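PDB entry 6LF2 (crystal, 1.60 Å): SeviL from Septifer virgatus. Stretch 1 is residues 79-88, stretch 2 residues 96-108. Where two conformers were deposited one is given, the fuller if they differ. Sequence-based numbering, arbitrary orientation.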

ATOM      1  N   GLN B  79     -18.734 -11.620 -15.366  1.00 15.53           N
ATOM      2  CA  GLN B  79     -19.069 -11.407 -16.768  1.00 16.20           C
ATOM      3  C   GLN B  79     -17.827 -10.945 -17.512  1.00 14.39           C
ATOM      4  O   GLN B  79     -16.792 -10.646 -16.912  1.00 13.42           O
ATOM      5  N   ASP B  80     -17.944 -10.844 -18.838  1.00 16.28           N
ATOM      6  CA  ASP B  80     -16.792 -10.387 -19.603  1.00 14.31           C
ATOM      7  C   ASP B  80     -16.363  -8.991 -19.165  1.00 15.15           C
ATOM      8  O   ASP B  80     -15.169  -8.674 -19.196  1.00 13.54           O
ATOM      9  N   THR B  81     -17.303  -8.172 -18.689  1.00 12.79           N
ATOM     10  CA  THR B  81     -17.019  -6.819 -18.231  1.00 12.39           C
ATOM     11  C   THR B  81     -16.371  -6.761 -16.854  1.00 14.51           C
ATOM     12  O   THR B  81     -16.108  -5.656 -16.355  1.00 11.90           O
ATOM     13  N   THR B  82     -16.131  -7.907 -16.222  1.00 13.96           N
ATOM     14  CA  THR B  82     -15.363  -7.961 -14.986  1.00 13.26           C
ATOM     15  C   THR B  82     -13.909  -8.349 -15.236  1.00 15.21           C
ATOM     16  O   THR B  82     -13.151  -8.548 -14.278  1.00 13.39           O
ATOM     17  N   LEU B  83     -13.495  -8.446 -16.496  1.00 12.02           N
ATOM     18  CA  LEU B  83     -12.115  -8.774 -16.829  1.00 11.52           C
ATOM     19  C   LEU B  83     -11.290  -7.501 -16.948  1.00 13.53           C
ATOM     20  O   LEU B  83     -11.708  -6.540 -17.599  1.00 11.83           O
ATOM     21  N   TRP B  84     -10.111  -7.514 -16.318  1.00 12.57           N
ATOM     22  CA  TRP B  84      -9.173  -6.399 -16.330  1.00 10.74           C
ATOM     23  C   TRP B  84      -7.802  -6.951 -16.661  1.00 10.03           C
ATOM     24  O   TRP B  84      -7.444  -8.038 -16.205  1.00 11.70           O
ATOM     25  N   SER B  85      -7.033  -6.209 -17.450  1.00 12.78           N
ATOM     26  CA  SER B  85      -5.633  -6.540 -17.644  1.00 12.30           C
ATOM     27  C   SER B  85      -4.765  -5.540 -16.894  1.00  9.66           C
ATOM     28  O   SER B  85      -5.176  -4.406 -16.626  1.00 12.10           O
ATOM     29  N   LEU B  86      -3.575  -5.998 -16.524  1.00 16.91           N
ATOM     30  CA  LEU B  86      -2.597  -5.143 -15.867  0.56 14.01           C
ATOM     31  C   LEU B  86      -1.650  -4.584 -16.924  1.00 14.00           C
ATOM     32  O   LEU B  86      -0.981  -5.337 -17.637  1.00 20.28           O
ATOM     33  N   GLU B  87      -1.608  -3.261 -17.026  1.00 12.12           N
ATOM     34  CA  GLU B  87      -0.749  -2.573 -17.986  1.00 12.25           C
ATOM     35  C   GLU B  87       0.347  -1.862 -17.203  1.00 11.23           C
ATOM     36  O   GLU B  87       0.077  -0.880 -16.507  1.00 14.19           O
ATOM     37  N   GLU B  88       1.573  -2.360 -17.306  1.00 18.32           N
ATOM     38  CA  GLU B  88       2.637  -1.794 -16.496  1.00 13.76           C
ATOM     39  C   GLU B  88       2.896  -0.354 -16.922  1.00 15.80           C
ATOM     40  O   GLU B  88       2.762   0.004 -18.097  1.00 17.12           O
ATOM     41  N   TYR B  96       0.672  -0.168 -12.013  1.00  9.96           N
ATOM     42  CA  TYR B  96      -0.070  -0.679 -13.154  1.00  9.80           C
ATOM     43  C   TYR B  96      -1.275   0.206 -13.421  1.00  9.35           C
ATOM     44  O   TYR B  96      -1.889   0.753 -12.500  1.00  9.38           O
ATOM     45  N   ARG B  97      -1.634   0.315 -14.693  1.00 10.00           N
ATOM     46  CA  ARG B  97      -2.993   0.701 -15.036  1.00 10.45           C
ATOM     47  C   ARG B  97      -3.840  -0.564 -15.124  1.00  8.56           C
ATOM     48  O   ARG B  97      -3.335  -1.650 -15.424  1.00 13.10           O
ATOM     49  N   LEU B  98      -5.110  -0.430 -14.787  1.00 10.44           N
ATOM     50  CA  LEU B  98      -6.058  -1.540 -14.827  1.00 10.59           C
ATOM     51  C   LEU B  98      -7.027  -1.257 -15.965  1.00  9.96           C
ATOM     52  O   LEU B  98      -7.839  -0.331 -15.873  1.00 10.96           O
ATOM     53  N   LEU B  99      -6.930  -2.051 -17.031  1.00 12.62           N
ATOM     54  CA  LEU B  99      -7.616  -1.785 -18.291  1.00 14.07           C
ATOM     55  C   LEU B  99      -8.788  -2.749 -18.455  1.00 11.77           C
ATOM     56  O   LEU B  99      -8.591  -3.967 -18.517  1.00 12.99           O
ATOM     57  N   ASN B 100      -9.995  -2.202 -18.519  1.00 11.52           N
ATOM     58  CA  ASN B 100     -11.183  -3.025 -18.711  1.00 14.85           C
ATOM     59  C   ASN B 100     -11.188  -3.648 -20.109  1.00 17.72           C
ATOM     60  O   ASN B 100     -11.041  -2.940 -21.111  1.00 17.38           O
ATOM     61  N   LYS B 101     -11.373  -4.975 -20.178  1.00 14.07           N
ATOM     62  CA  LYS B 101     -11.240  -5.677 -21.454  1.00 14.79           C
ATOM     63  C   LYS B 101     -12.305  -5.242 -22.451  1.00 19.53           C
ATOM     64  O   LYS B 101     -11.993  -4.935 -23.609  1.00 18.16           O
ATOM     65  N   VAL B 102     -13.570  -5.233 -22.027  1.00 14.15           N
ATOM     66  CA  VAL B 102     -14.667  -4.994 -22.961  1.00 15.59           C
ATOM     67  C   VAL B 102     -14.626  -3.564 -23.477  1.00 16.04           C
ATOM     68  O   VAL B 102     -14.777  -3.313 -24.679  1.00 15.34           O
ATOM     69  N   HIS B 103     -14.380  -2.607 -22.591  1.00 13.92           N
ATOM     70  CA  HIS B 103     -14.531  -1.204 -22.931  1.00 15.58           C
ATOM     71  C   HIS B 103     -13.217  -0.473 -23.133  1.00 15.40           C
ATOM     72  O   HIS B 103     -13.244   0.699 -23.517  1.00 18.23           O
ATOM     73  N   LYS B 104     -12.084  -1.125 -22.891  1.00 15.77           N
ATOM     74  CA  LYS B 104     -10.768  -0.502 -23.047  1.00 15.85           C
ATOM     75  C   LYS B 104     -10.710   0.846 -22.321  1.00 17.20           C
ATOM     76  O   LYS B 104     -10.234   1.856 -22.845  1.00 20.03           O
ATOM     77  N   ALA B 105     -11.206   0.851 -21.085  1.00 16.64           N
ATOM     78  CA  ALA B 105     -11.184   2.022 -20.221  1.00 13.35           C
ATOM     79  C   ALA B 105     -10.400   1.696 -18.953  1.00 13.87           C
ATOM     80  O   ALA B 105     -10.519   0.594 -18.408  1.00 12.34           O
ATOM     81  N   TYR B 106      -9.593   2.659 -18.499  1.00 15.60           N
ATOM     82  CA  TYR B 106      -8.705   2.469 -17.351  1.00 11.90           C
ATOM     83  C   TYR B 106      -9.397   2.866 -16.050  1.00 12.81           C
ATOM     84  O   TYR B 106     -10.008   3.934 -15.964  1.00 13.37           O
ATOM     85  N   LEU B 107      -9.255   2.024 -15.021  1.00 11.65           N
ATOM     86  CA  LEU B 107      -9.764   2.367 -13.697  1.00 10.06           C
ATOM     87  C   LEU B 107      -9.117   3.647 -13.183  1.00 11.49           C
ATOM     88  O   LEU B 107      -7.894   3.784 -13.193  1.00 10.97           O
ATOM     89  N   ASP B 108      -9.948   4.574 -12.719  1.00 12.39           N
ATOM     90  CA  ASP B 108      -9.533   5.920 -12.348  1.00 14.41           C
ATOM     91  C   ASP B 108     -10.388   6.328 -11.155  1.00 14.84           C
ATOM     92  O   ASP B 108     -11.193   5.536 -10.649  1.00 13.32           O
TER

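The two stretches meet as neighbouring antiparallel strands, the one that includes Ser 85 to Glu 88 against 96-100, with a largely apolar and aromatic row of side chains on one face, a more polar row on the other, and a polar, water-assisted junction at one end of the pairing. Backbone pairing sets the register: Ser 85 pairs with Leu 99 and Glu 87 with Arg 97, each through two hydrogen bonds. Along each extended strand the side chains alternate between the two faces.

One face carries Trp 84, Leu 86, Glu 88, Tyr 96, Leu 98 and Asn 100. The Trp 84 side chain (chi1 m) leans across the partner strand. Asn 100 CB lies over one face of its six-membered ring, 4.1 Å from the centroid. Trp 84 CZ3 also reaches Leu 107 CB at 4.1 Å, so the indole touches the strand that includes Leu 107 as well. Leu 86 (m, chi2 p) sits between two partners. Its CD1 is 3.6 Å from Leu 98 CD2. Its CD2 lies almost straight over the Tyr 96 ring, 3.9 Å from the centroid. Tyr 96 is m, and its CE1 comes 4.0 Å from Glu 88 CB.

The other face holds Ser 85, Glu 87, Arg 97 and Leu 99. Ser 85 (p) brings OG to 3.6 Å from Leu 99 CB. Glu 87 is extended (t, t). This carries its carboxylate within reach of Tyr 106, whose OH donates a hydrogen bond to Glu 87 OE1 at 2.8 Å. The CA-to-CB bond of Tyr 106 (m) points away from stretch 1, but the end of the side chain comes nearer. Glu 87 OE2 and Arg 97 NH1 are 4.5 Å apart, too far for a salt bridge. Water 2 fills the gap, 2.6 Å from Glu 87 OE2 and 2.8 Å from Arg 97 NH1, which donates to it.

At the end of the strand pairing, Asn 100 (t) uses both ends of its amide. Asn 100 ND2 donates to Thr 81 O at 3.1 Å, and Asn 100 OD1 accepts from His 103 N at 3.1 Å. This ties the 3-10 segment to the turn after strand 96-100. Water 1 adds a bridge: it donates to Asp 80 O (2.7 Å) and Leu 83 O (2.8 Å) and accepts from Val 102 N (3.0 Å). Val 102 (t) points toward stretch 1. Its CG2 is 3.6 Å from Asp 80 CG and 3.8 Å from Thr 81 CG2. The Lys 101 side chain starts toward stretch 1 and then leads away, with its CD 3.7 Å from Leu 83 CD1.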

ATOM      1  CB  GLN B  79     -20.186 -10.367 -16.927  1.00 16.34           C
ATOM      2  CG  GLN B  79     -21.494 -10.667 -16.192  1.00 18.73           C
ATOM      3  CD  GLN B  79     -22.325 -11.789 -16.832  1.00 23.33           C
ATOM      4  OE1 GLN B  79     -21.985 -12.314 -17.899  1.00 24.26           O
ATOM      5  NE2 GLN B  79     -23.424 -12.153 -16.176  1.00 22.50           N
ATOM      6  CB  ASP B  80     -17.085 -10.454 -21.108  1.00 13.33           C
ATOM      7  CG  ASP B  80     -18.304  -9.640 -21.530  1.00 16.15           C
ATOM      8  OD1 ASP B  80     -18.958  -8.991 -20.683  1.00 15.53           O
ATOM      9  OD2 ASP B  80     -18.607  -9.662 -22.746  1.00 16.67           O
ATOM     10  CB  THR B  81     -18.306  -6.006 -18.197  1.00 11.40           C
ATOM     11  OG1 THR B  81     -19.326  -6.790 -17.567  1.00 16.74           O
ATOM     12  CG2 THR B  81     -18.739  -5.632 -19.611  1.00 11.98           C
ATOM     13  CB  THR B  82     -15.998  -8.943 -13.990  1.00 11.02           C
ATOM     14  OG1 THR B  82     -15.924 -10.283 -14.492  1.00 14.15           O
ATOM     15  CG2 THR B  82     -17.437  -8.573 -13.690  1.00 12.76           C
ATOM     16  CB  LEU B  83     -12.025  -9.571 -18.133  1.00 12.86           C
ATOM     17  CG  LEU B  83     -12.736 -10.919 -18.144  1.00 14.64           C
ATOM     18  CD1 LEU B  83     -12.640 -11.539 -19.530  1.00 12.55           C
ATOM     19  CD2 LEU B  83     -12.127 -11.840 -17.122  1.00 14.85           C
ATOM     20  CB  TRP B  84      -9.114  -5.689 -14.964  1.00 12.61           C
ATOM     21  CG  TRP B  84     -10.423  -5.229 -14.456  1.00 12.28           C
ATOM     22  CD1 TRP B  84     -11.360  -5.979 -13.802  1.00 13.76           C
ATOM     23  CD2 TRP B  84     -10.967  -3.915 -14.563  1.00  9.02           C
ATOM     24  NE1 TRP B  84     -12.449  -5.210 -13.500  1.00 11.17           N
ATOM     25  CE2 TRP B  84     -12.236  -3.937 -13.951  1.00 13.71           C
ATOM     26  CE3 TRP B  84     -10.505  -2.716 -15.120  1.00 11.37           C
ATOM     27  CZ2 TRP B  84     -13.046  -2.810 -13.878  1.00 10.79           C
ATOM     28  CZ3 TRP B  84     -11.305  -1.602 -15.036  1.00 10.30           C
ATOM     29  CH2 TRP B  84     -12.564  -1.654 -14.421  1.00 14.29           C
ATOM     30  CB  SER B  85      -5.252  -6.559 -19.130  1.00 16.05           C
ATOM     31  OG  SER B  85      -5.563  -5.327 -19.750  1.00 15.99           O
ATOM     32  CB  LEU B  86      -1.838  -5.914 -14.789  0.56 14.59           C
ATOM     33  CG  LEU B  86      -2.485  -5.945 -13.399  0.56 13.93           C
ATOM     34  CD1 LEU B  86      -3.864  -6.600 -13.409  0.56 13.65           C
ATOM     35  CD2 LEU B  86      -1.569  -6.663 -12.424  0.56 12.78           C
ATOM     36  CB  GLU B  87      -1.552  -1.589 -18.826  1.00 13.46           C
ATOM     37  CG  GLU B  87      -0.727  -0.851 -19.878  1.00 23.26           C
ATOM     38  CD  GLU B  87      -1.547   0.175 -20.651  1.00 30.46           C
ATOM     39  OE1 GLU B  87      -2.413  -0.228 -21.468  1.00 24.05           O
ATOM     40  OE2 GLU B  87      -1.334   1.390 -20.428  1.00 27.13           O
ATOM     41  CB  GLU B  88       3.906  -2.639 -16.590  1.00 23.16           C
ATOM     42  CG  GLU B  88       4.667  -2.532 -17.884  1.00 27.91           C
ATOM     43  CD  GLU B  88       5.892  -3.423 -17.882  1.00 40.33           C
ATOM     44  OE1 GLU B  88       5.996  -4.272 -16.969  1.00 35.44           O
ATOM     45  OE2 GLU B  88       6.748  -3.269 -18.785  1.00 51.94           O
ATOM     46  CB  TYR B  96      -0.582  -2.106 -12.916  1.00 11.52           C
ATOM     47  CG  TYR B  96       0.469  -3.167 -12.784  1.00  9.14           C
ATOM     48  CD1 TYR B  96       0.989  -3.799 -13.905  1.00  9.98           C
ATOM     49  CD2 TYR B  96       0.923  -3.567 -11.533  1.00 13.71           C
ATOM     50  CE1 TYR B  96       1.942  -4.784 -13.793  1.00 14.07           C
ATOM     51  CE2 TYR B  96       1.878  -4.552 -11.410  1.00 14.98           C
ATOM     52  CZ  TYR B  96       2.385  -5.161 -12.541  1.00 15.70           C
ATOM     53  OH  TYR B  96       3.340  -6.146 -12.416  1.00 25.49           O
ATOM     54  CB  ARG B  97      -3.039   1.478 -16.355  1.00 11.35           C
ATOM     55  CG  ARG B  97      -2.484   2.883 -16.248  1.00 11.71           C
ATOM     56  CD  ARG B  97      -2.738   3.695 -17.515  1.00 14.26           C
ATOM     57  NE  ARG B  97      -2.389   5.102 -17.339  1.00 13.23           N
ATOM     58  CZ  ARG B  97      -1.153   5.582 -17.451  1.00 12.97           C
ATOM     59  NH1 ARG B  97      -0.144   4.768 -17.730  1.00 16.46           N
ATOM     60  NH2 ARG B  97      -0.925   6.875 -17.276  1.00 13.47           N
ATOM     61  CB  LEU B  98      -6.791  -1.678 -13.491  1.00 11.42           C
ATOM     62  CG  LEU B  98      -5.869  -2.041 -12.325  1.00 11.84           C
ATOM     63  CD1 LEU B  98      -6.584  -1.913 -10.989  1.00 13.80           C
ATOM     64  CD2 LEU B  98      -5.409  -3.444 -12.526  1.00 17.63           C
ATOM     65  CB  LEU B  99      -6.638  -1.914 -19.458  1.00 15.14           C
ATOM     66  CG  LEU B  99      -7.204  -1.739 -20.867  1.00 12.76           C
ATOM     67  CD1 LEU B  99      -7.762  -0.330 -21.026  1.00 13.92           C
ATOM     68  CD2 LEU B  99      -6.112  -2.021 -21.892  1.00 15.55           C
ATOM     69  CB  ASN B 100     -12.427  -2.174 -18.498  1.00 13.15           C
ATOM     70  CG  ASN B 100     -13.696  -2.991 -18.533  1.00 15.82           C
ATOM     71  OD1 ASN B 100     -14.439  -2.945 -19.511  1.00 16.18           O
ATOM     72  ND2 ASN B 100     -13.954  -3.749 -17.467  1.00 13.22           N
ATOM     73  CB  LYS B 101     -11.316  -7.193 -21.253  1.00 13.98           C
ATOM     74  CG  LYS B 101     -11.275  -7.992 -22.577  1.00 19.99           C
ATOM     75  CD  LYS B 101     -11.340  -9.490 -22.331  1.00 18.94           C
ATOM     76  CE  LYS B 101     -10.997 -10.296 -23.578  1.00 19.83           C
ATOM     77  NZ  LYS B 101     -11.924 -10.021 -24.718  1.00 21.22           N
ATOM     78  CB  VAL B 102     -16.015  -5.321 -22.290  1.00 13.73           C
ATOM     79  CG1 VAL B 102     -17.183  -4.765 -23.107  1.00 17.18           C
ATOM     80  CG2 VAL B 102     -16.159  -6.831 -22.115  1.00 13.77           C
ATOM     81  CB  HIS B 103     -15.352  -0.492 -21.852  1.00 15.21           C
ATOM     82  CG  HIS B 103     -16.752  -1.006 -21.749  1.00 16.59           C
ATOM     83  ND1 HIS B 103     -17.722  -0.697 -22.677  1.00 18.06           N
ATOM     84  CD2 HIS B 103     -17.340  -1.832 -20.849  1.00 16.71           C
ATOM     85  CE1 HIS B 103     -18.850  -1.304 -22.348  1.00 15.94           C
ATOM     86  NE2 HIS B 103     -18.647  -1.995 -21.242  1.00 17.82           N
ATOM     87  CB  LYS B 104     -10.408  -0.367 -24.530  1.00 16.35           C
ATOM     88  CG  LYS B 104     -10.326  -1.714 -25.273  1.00 19.35           C
ATOM     89  CD  LYS B 104      -9.267  -2.629 -24.655  1.00 19.54           C
ATOM     90  CE  LYS B 104      -9.028  -3.889 -25.495  1.00 23.61           C
ATOM     91  NZ  LYS B 104     -10.194  -4.820 -25.518  1.00 23.84           N
ATOM     92  CB  ALA B 105     -12.607   2.480 -19.866  1.00 15.68           C
ATOM     93  CB  TYR B 106      -7.435   3.312 -17.512  1.00 12.25           C
ATOM     94  CG  TYR B 106      -6.556   2.952 -18.684  1.00 12.82           C
ATOM     95  CD1 TYR B 106      -5.737   1.831 -18.645  1.00 14.32           C
ATOM     96  CD2 TYR B 106      -6.529   3.753 -19.822  1.00 19.91           C
ATOM     97  CE1 TYR B 106      -4.927   1.502 -19.714  1.00 16.35           C
ATOM     98  CE2 TYR B 106      -5.719   3.435 -20.891  1.00 16.34           C
ATOM     99  CZ  TYR B 106      -4.916   2.313 -20.829  1.00 19.48           C
ATOM    100  OH  TYR B 106      -4.106   1.986 -21.894  1.00 20.91           O
ATOM    101  CB  LEU B 107      -9.499   1.219 -12.720  1.00  9.99           C
ATOM    102  CG  LEU B 107     -10.176   1.378 -11.355  1.00 12.48           C
ATOM    103  CD1 LEU B 107     -11.706   1.364 -11.507  1.00 11.48           C
ATOM    104  CD2 LEU B 107      -9.720   0.287 -10.414  1.00 10.76           C
ATOM    105  CB  ASP B 108      -9.690   6.865 -13.551  1.00 13.87           C
ATOM    106  CG  ASP B 108      -8.835   8.120 -13.459  1.00 17.81           C
ATOM    107  OD1 ASP B 108      -8.453   8.552 -12.349  1.00 19.99           O
ATOM    108  OD2 ASP B 108      -8.562   8.697 -14.533  1.00 27.39           O
TER
HETATM  109  O   HOH W   1     -13.908  -6.247 -19.275  1.00 15.31           O
HETATM  110  O   HOH W   2       0.103   2.044 -18.316  1.00 20.09           O